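Local structure of protein argonaute (Methanocaldococcus jannaschii, 5G5S) at residues A[501-506]-A[567-572]; A[595-600]-A[639-644]. The protein cleaves single-stranded DNA targets, using short single-stranded DNA guides to find complementary strands, and may defend the cell against invading genetic elements. One frame throughout, in Å; residues are numbered along the deposited sequence.

Contact 1: A[501-506]-A[567-572]; sequences YIMGLD and ILFLRD
Ile567 lies beside Tyr501, both side chains pointing the same way, with CG1 of Ile567 3.9 Å from CD2 at the edge of the Tyr501 ring. The branched isoleucine suits this strand position: its second branch, CG2, turns to the sulfur of Met503. Next, Leu568 emerges on the other face with Ile502. Its backbone N donates to Tyr501 O, and Leu568 O accepts from Met503 N at 2.8 Å, so this one residue ties the strand on both sides of Ile502, as parallel pairing requires. Phe569 returns to the face of Met503. The methionine chain, extended beyond CG (chi2 -177°), runs alongside the phenylalanine, and Met503 SD lies 4.3 Å from the Phe569 ring centroid in an oblique Met-aromatic contact; Leu554, Leu547 and Ile551 of helix 547-556 help cover this apolar face. Leu570 repeats the two-sided grip, its N bonded to Met503 O and Leu570 O to Leu505 N at 2.8 Å. Gly504 opposite it has no side chain, and Leu570 CD2 meets CG2 of Ile502, 3.8 Å away. Arg571 CB stays near Leu505 O, while the guanidinium leads away towards Glu579 in a long, weak ion pair. Asp572 closes the segment, its OD2 in a salt bridge with Lys601. Four backbone bonds and apolar contacts on both faces thus fix two neighbouring parallel strands of the RNase H-like PIWI fold. Their ends hold the carboxylates of Asp506 and Asp572 side by side, OD2 to OD2 6.7 Å, consistent with their inferred catalytic, manganese-binding role.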
loop_
_atom_site.group_PDB
_atom_site.type_symbol
_atom_site.label_atom_id
_atom_site.label_comp_id
_atom_site.label_asym_id
_atom_site.label_seq_id
_atom_site.Cartn_x
_atom_site.Cartn_y
_atom_site.Cartn_z
ATOM N N TYR A 501 7.355 14.546 -14.578
ATOM C CA TYR A 501 6.379 13.613 -14.026
ATOM C C TYR A 501 6.964 12.765 -12.934
ATOM O O TYR A 501 8.121 12.350 -13.003
ATOM C CB TYR A 501 5.822 12.658 -15.105
ATOM C CG TYR A 501 5.157 13.342 -16.274
ATOM C CD1 TYR A 501 4.119 14.257 -16.077
ATOM C CD2 TYR A 501 5.518 13.034 -17.584
ATOM C CE1 TYR A 501 3.500 14.891 -17.155
ATOM C CE2 TYR A 501 4.889 13.642 -18.670
ATOM C CZ TYR A 501 3.885 14.577 -18.449
ATOM O OH TYR A 501 3.262 15.188 -19.511
ATOM N N ILE A 502 6.147 12.508 -11.924
ATOM C CA ILE A 502 6.394 11.584 -10.834
ATOM C C ILE A 502 5.225 10.626 -10.988
ATOM O O ILE A 502 4.061 11.058 -10.983
ATOM C CB ILE A 502 6.499 12.238 -9.445
ATOM C CG1 ILE A 502 7.800 13.083 -9.362
ATOM C CG2 ILE A 502 6.446 11.135 -8.346
ATOM C CD1 ILE A 502 7.818 14.148 -8.257
ATOM N N MET A 503 5.548 9.351 -11.281
ATOM C CA MET A 503 4.536 8.366 -11.586
ATOM C C MET A 503 4.534 7.217 -10.584
ATOM O O MET A 503 5.531 6.524 -10.421
ATOM C CB MET A 503 4.700 7.880 -13.036
ATOM C CG MET A 503 4.395 8.936 -14.081
ATOM S SD MET A 503 4.527 8.258 -15.752
ATOM C CE MET A 503 4.122 9.685 -16.752
ATOM N N GLY A 504 3.414 7.074 -9.892
ATOM C CA GLY A 504 3.179 6.010 -8.933
ATOM C C GLY A 504 2.632 4.820 -9.678
ATOM O O GLY A 504 1.681 4.950 -10.442
ATOM N N LEU A 505 3.255 3.671 -9.503
ATOM C CA LEU A 505 2.857 2.492 -10.242
ATOM C C LEU A 505 2.594 1.326 -9.329
ATOM O O LEU A 505 3.350 1.089 -8.401
ATOM C CB LEU A 505 3.965 2.163 -11.292
ATOM C CG LEU A 505 3.813 0.907 -12.160
ATOM C CD1 LEU A 505 2.573 0.973 -13.038
ATOM C CD2 LEU A 505 5.032 0.704 -13.015
ATOM N N ASP A 506 1.494 0.616 -9.591
ATOM C CA ASP A 506 1.075 -0.610 -8.924
ATOM C C ASP A 506 0.604 -1.564 -10.030
ATOM O O ASP A 506 -0.139 -1.157 -10.921
ATOM C CB ASP A 506 -0.033 -0.355 -7.896
ATOM C CG ASP A 506 -0.327 -1.567 -7.014
ATOM O OD1 ASP A 506 -0.942 -2.543 -7.520
ATOM O OD2 ASP A 506 0.051 -1.539 -5.823
ATOM N N ILE A 567 11.435 11.844 -15.852
ATOM C CA ILE A 567 10.357 11.077 -15.215
ATOM C C ILE A 567 10.899 10.189 -14.126
ATOM O O ILE A 567 11.864 9.456 -14.342
ATOM C CB ILE A 567 9.548 10.245 -16.275
ATOM C CG1 ILE A 567 8.975 11.151 -17.394
ATOM C CG2 ILE A 567 8.424 9.425 -15.638
ATOM C CD1 ILE A 567 8.804 10.448 -18.700
ATOM N N LEU A 568 10.243 10.230 -12.958
ATOM C CA LEU A 568 10.584 9.403 -11.812
ATOM C C LEU A 568 9.429 8.433 -11.563
ATOM O O LEU A 568 8.299 8.879 -11.395
ATOM C CB LEU A 568 10.865 10.280 -10.561
ATOM C CG LEU A 568 11.040 9.545 -9.208
ATOM C CD1 LEU A 568 12.303 8.708 -9.182
ATOM C CD2 LEU A 568 10.991 10.503 -8.026
ATOM N N PHE A 569 9.713 7.113 -11.577
ATOM C CA PHE A 569 8.724 6.067 -11.286
ATOM C C PHE A 569 8.887 5.547 -9.867
ATOM O O PHE A 569 9.997 5.274 -9.406
ATOM C CB PHE A 569 8.784 4.889 -12.264
ATOM C CG PHE A 569 8.221 5.184 -13.631
ATOM C CD1 PHE A 569 9.041 5.660 -14.652
ATOM C CD2 PHE A 569 6.884 4.927 -13.921
ATOM C CE1 PHE A 569 8.525 5.901 -15.922
ATOM C CE2 PHE A 569 6.368 5.178 -15.191
ATOM C CZ PHE A 569 7.184 5.684 -16.177
ATOM N N LEU A 570 7.760 5.404 -9.188
ATOM C CA LEU A 570 7.676 4.911 -7.825
ATOM C C LEU A 570 6.942 3.577 -7.875
ATOM O O LEU A 570 5.821 3.491 -8.402
ATOM C CB LEU A 570 6.878 5.926 -6.993
ATOM C CG LEU A 570 7.570 7.086 -6.263
ATOM C CD1 LEU A 570 8.791 7.616 -6.962
ATOM C CD2 LEU A 570 6.592 8.179 -5.945
ATOM N N ARG A 571 7.599 2.519 -7.384
ATOM C CA ARG A 571 6.983 1.196 -7.346
ATOM C C ARG A 571 7.334 0.410 -6.084
ATOM O O ARG A 571 8.371 0.648 -5.470
ATOM C CB ARG A 571 7.202 0.388 -8.653
ATOM C CG ARG A 571 8.643 0.282 -9.149
ATOM C CD ARG A 571 8.736 -0.442 -10.491
ATOM N NE ARG A 571 8.834 -1.896 -10.334
ATOM C CZ ARG A 571 8.811 -2.776 -11.335
ATOM N NH1 ARG A 571 8.680 -2.365 -12.590
ATOM N NH2 ARG A 571 8.905 -4.075 -11.085
ATOM N N ASP A 572 6.423 -0.471 -5.666
ATOM C CA ASP A 572 6.605 -1.387 -4.545
ATOM C C ASP A 572 6.990 -2.671 -5.232
ATOM O O ASP A 572 6.145 -3.554 -5.416
ATOM C CB ASP A 572 5.305 -1.568 -3.743
ATOM C CG ASP A 572 5.506 -2.059 -2.323
ATOM O OD1 ASP A 572 6.138 -3.127 -2.144
ATOM O OD2 ASP A 572 5.016 -1.386 -1.388
#

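Contact 2: A[595-600]-A[639-644]; sequences EVISIR and STWLRF
Trp641 and Ile597 interlock where the two antiparallel strands fall out of step. CD1 of Ile597 comes obliquely to the indole, 3.8 Å from Trp641 CB, and Ile597 CG1 touches both Trp641 CB and Ser639 O. Ile658 of helix 656-666 packs on both side chains. The indole's rim turns to the neighbouring strand, with Val596 O in its plane near CD1. Trp641 NE1 donates to Glu595 OE1 at 3.2 Å, a bent bond (138°) that meets the carboxylate from above its plane; Tyr499 OH is a further partner of OE1. The misfit is a beta bulge: the register slips by one residue between the hydrogen-bonded pairs Val596–Leu642 and Ser598–Ser639, and Thr640, with positive phi (39°), takes up the extra residue in this PIWI-domain sheet. CG1 of Val596 sits as a bump 3.9 Å from Leu642 CB and reaches CE1 at the edge of the Phe644 ring. Small serines suit the pair beyond the bulge, where Ser598 CB and Ser639 CB approach to 4.3 Å. On the other face, Glu595 and Arg643 lie side by side. The chi3 bend (-69°) sets Arg643 NE 2.9 Å from Glu595 OE2; NE and NH2 both grip OE2 from the same face of the carboxylate, a side-on salt bridge, and Asn593 also bonds OE2.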
loop_
_atom_site.group_PDB
_atom_site.type_symbol
_atom_site.label_atom_id
_atom_site.label_comp_id
_atom_site.label_asym_id
_atom_site.label_seq_id
_atom_site.Cartn_x
_atom_site.Cartn_y
_atom_site.Cartn_z
ATOM N N GLU A 595 13.880 7.456 -14.232
ATOM C CA GLU A 595 14.340 7.015 -12.926
ATOM C C GLU A 595 13.312 6.131 -12.258
ATOM O O GLU A 595 12.116 6.234 -12.546
ATOM C CB GLU A 595 14.739 8.191 -12.043
ATOM C CG GLU A 595 16.038 8.840 -12.490
ATOM C CD GLU A 595 16.436 10.067 -11.694
ATOM O OE1 GLU A 595 15.908 10.243 -10.575
ATOM O OE2 GLU A 595 17.264 10.860 -12.195
ATOM N N VAL A 596 13.798 5.213 -11.423
ATOM C CA VAL A 596 12.992 4.276 -10.663
ATOM C C VAL A 596 13.577 4.070 -9.270
ATOM O O VAL A 596 14.789 3.929 -9.098
ATOM C CB VAL A 596 12.636 2.953 -11.430
ATOM C CG1 VAL A 596 13.864 2.088 -11.700
ATOM C CG2 VAL A 596 11.554 2.155 -10.705
ATOM N N ILE A 597 12.709 4.136 -8.273
ATOM C CA ILE A 597 13.053 3.892 -6.888
ATOM C C ILE A 597 12.004 2.918 -6.337
ATOM O O ILE A 597 10.830 2.990 -6.707
ATOM C CB ILE A 597 13.226 5.207 -6.072
ATOM C CG1 ILE A 597 14.065 4.953 -4.773
ATOM C CG2 ILE A 597 11.869 5.902 -5.809
ATOM C CD1 ILE A 597 14.618 6.187 -3.992
ATOM N N SER A 598 12.443 1.984 -5.498
ATOM C CA SER A 598 11.572 0.999 -4.872
ATOM C C SER A 598 11.124 1.529 -3.509
ATOM O O SER A 598 11.949 1.976 -2.713
ATOM C CB SER A 598 12.282 -0.346 -4.750
ATOM O OG SER A 598 11.559 -1.259 -3.942
ATOM N N ILE A 599 9.810 1.549 -3.280
ATOM C CA ILE A 599 9.224 2.026 -2.031
ATOM C C ILE A 599 8.478 0.851 -1.435
ATOM O O ILE A 599 7.503 0.386 -2.011
ATOM C CB ILE A 599 8.362 3.301 -2.253
ATOM C CG1 ILE A 599 9.279 4.484 -2.682
ATOM C CG2 ILE A 599 7.519 3.651 -0.988
ATOM C CD1 ILE A 599 8.597 5.628 -3.256
ATOM N N ARG A 600 9.001 0.314 -0.329
ATOM C CA ARG A 600 8.415 -0.846 0.329
ATOM C C ARG A 600 7.835 -0.528 1.708
ATOM O O ARG A 600 8.564 -0.243 2.665
ATOM C CB ARG A 600 9.394 -2.028 0.337
ATOM C CG ARG A 600 9.766 -2.468 -1.081
ATOM C CD ARG A 600 10.556 -3.747 -1.111
ATOM N NE ARG A 600 9.709 -4.942 -1.086
ATOM C CZ ARG A 600 9.225 -5.545 -2.167
ATOM N NH1 ARG A 600 9.477 -5.061 -3.376
ATOM N NH2 ARG A 600 8.474 -6.630 -2.046
ATOM N N SER A 639 14.734 1.735 -1.641
ATOM C CA SER A 639 15.796 0.890 -2.172
ATOM C C SER A 639 15.960 1.078 -3.667
ATOM O O SER A 639 15.009 1.450 -4.362
ATOM C CB SER A 639 15.450 -0.572 -1.886
ATOM O OG SER A 639 16.450 -1.466 -2.337
ATOM N N THR A 640 17.155 0.713 -4.163
ATOM C CA THR A 640 17.569 0.653 -5.570
ATOM C C THR A 640 17.053 1.773 -6.464
ATOM O O THR A 640 16.183 1.577 -7.306
ATOM C CB THR A 640 17.518 -0.790 -6.142
ATOM O OG1 THR A 640 17.432 -0.786 -7.574
ATOM C CG2 THR A 640 16.410 -1.607 -5.586
ATOM N N TRP A 641 17.601 2.959 -6.243
ATOM C CA TRP A 641 17.310 4.136 -7.028
ATOM C C TRP A 641 18.200 4.020 -8.270
ATOM O O TRP A 641 19.434 3.981 -8.162
ATOM C CB TRP A 641 17.614 5.383 -6.191
ATOM C CG TRP A 641 17.252 6.699 -6.817
ATOM C CD1 TRP A 641 16.408 6.918 -7.876
ATOM C CD2 TRP A 641 17.718 7.988 -6.398
ATOM N NE1 TRP A 641 16.287 8.268 -8.111
ATOM C CE2 TRP A 641 17.102 8.950 -7.230
ATOM C CE3 TRP A 641 18.613 8.423 -5.405
ATOM C CZ2 TRP A 641 17.396 10.317 -7.135
ATOM C CZ3 TRP A 641 18.875 9.778 -5.290
ATOM C CH2 TRP A 641 18.257 10.710 -6.138
ATOM N N LEU A 642 17.563 3.856 -9.429
ATOM C CA LEU A 642 18.224 3.667 -10.719
ATOM C C LEU A 642 17.934 4.799 -11.681
ATOM O O LEU A 642 16.879 5.420 -11.613
ATOM C CB LEU A 642 17.791 2.333 -11.357
ATOM C CG LEU A 642 18.106 1.047 -10.571
ATOM C CD1 LEU A 642 17.245 -0.112 -11.052
ATOM C CD2 LEU A 642 19.603 0.715 -10.624
ATOM N N ARG A 643 18.880 5.059 -12.587
ATOM C CA ARG A 643 18.767 6.099 -13.598
ATOM C C ARG A 643 19.115 5.556 -14.968
ATOM O O ARG A 643 20.224 5.055 -15.163
ATOM C CB ARG A 643 19.662 7.297 -13.241
ATOM C CG ARG A 643 19.695 8.374 -14.326
ATOM C CD ARG A 643 20.578 9.520 -13.939
ATOM N NE ARG A 643 20.017 10.289 -12.827
ATOM C CZ ARG A 643 20.728 11.066 -12.021
ATOM N NH1 ARG A 643 22.039 11.177 -12.183
ATOM N NH2 ARG A 643 20.138 11.719 -11.030
ATOM N N PHE A 644 18.169 5.676 -15.921
ATOM C CA PHE A 644 18.365 5.298 -17.324
ATOM C C PHE A 644 18.383 6.590 -18.110
ATOM O O PHE A 644 17.388 7.312 -18.151
ATOM C CB PHE A 644 17.282 4.318 -17.833
ATOM C CG PHE A 644 17.226 3.057 -17.004
ATOM C CD1 PHE A 644 16.425 2.987 -15.867
ATOM C CD2 PHE A 644 18.025 1.961 -17.322
ATOM C CE1 PHE A 644 16.414 1.840 -15.074
ATOM C CE2 PHE A 644 17.992 0.803 -16.541
ATOM C CZ PHE A 644 17.174 0.743 -15.433
#

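In the fold
Strands 566-571 and 593-600 are neighbours in the same sheet and join the two contacts, whose centres lie about 9 Å apart. Backbone bonds run directly between them: Phe569 N to Glu595 O at 2.7 Å and Arg571 O to Ile599 N at 2.8 Å, while Leu570 packs on Ile599. The strand order is therefore 501-506, 566-571, 593-600, 636-645, with the first three parallel and the last reversed. At the probable active site, reached by contact 1, Asp690 stands about 7 Å, side chain to side chain, from Asp572. Contact 2 flanks that site: the Ser598 side chain is about 6 Å from that of Asp572 and about 12 Å from that of Asp506.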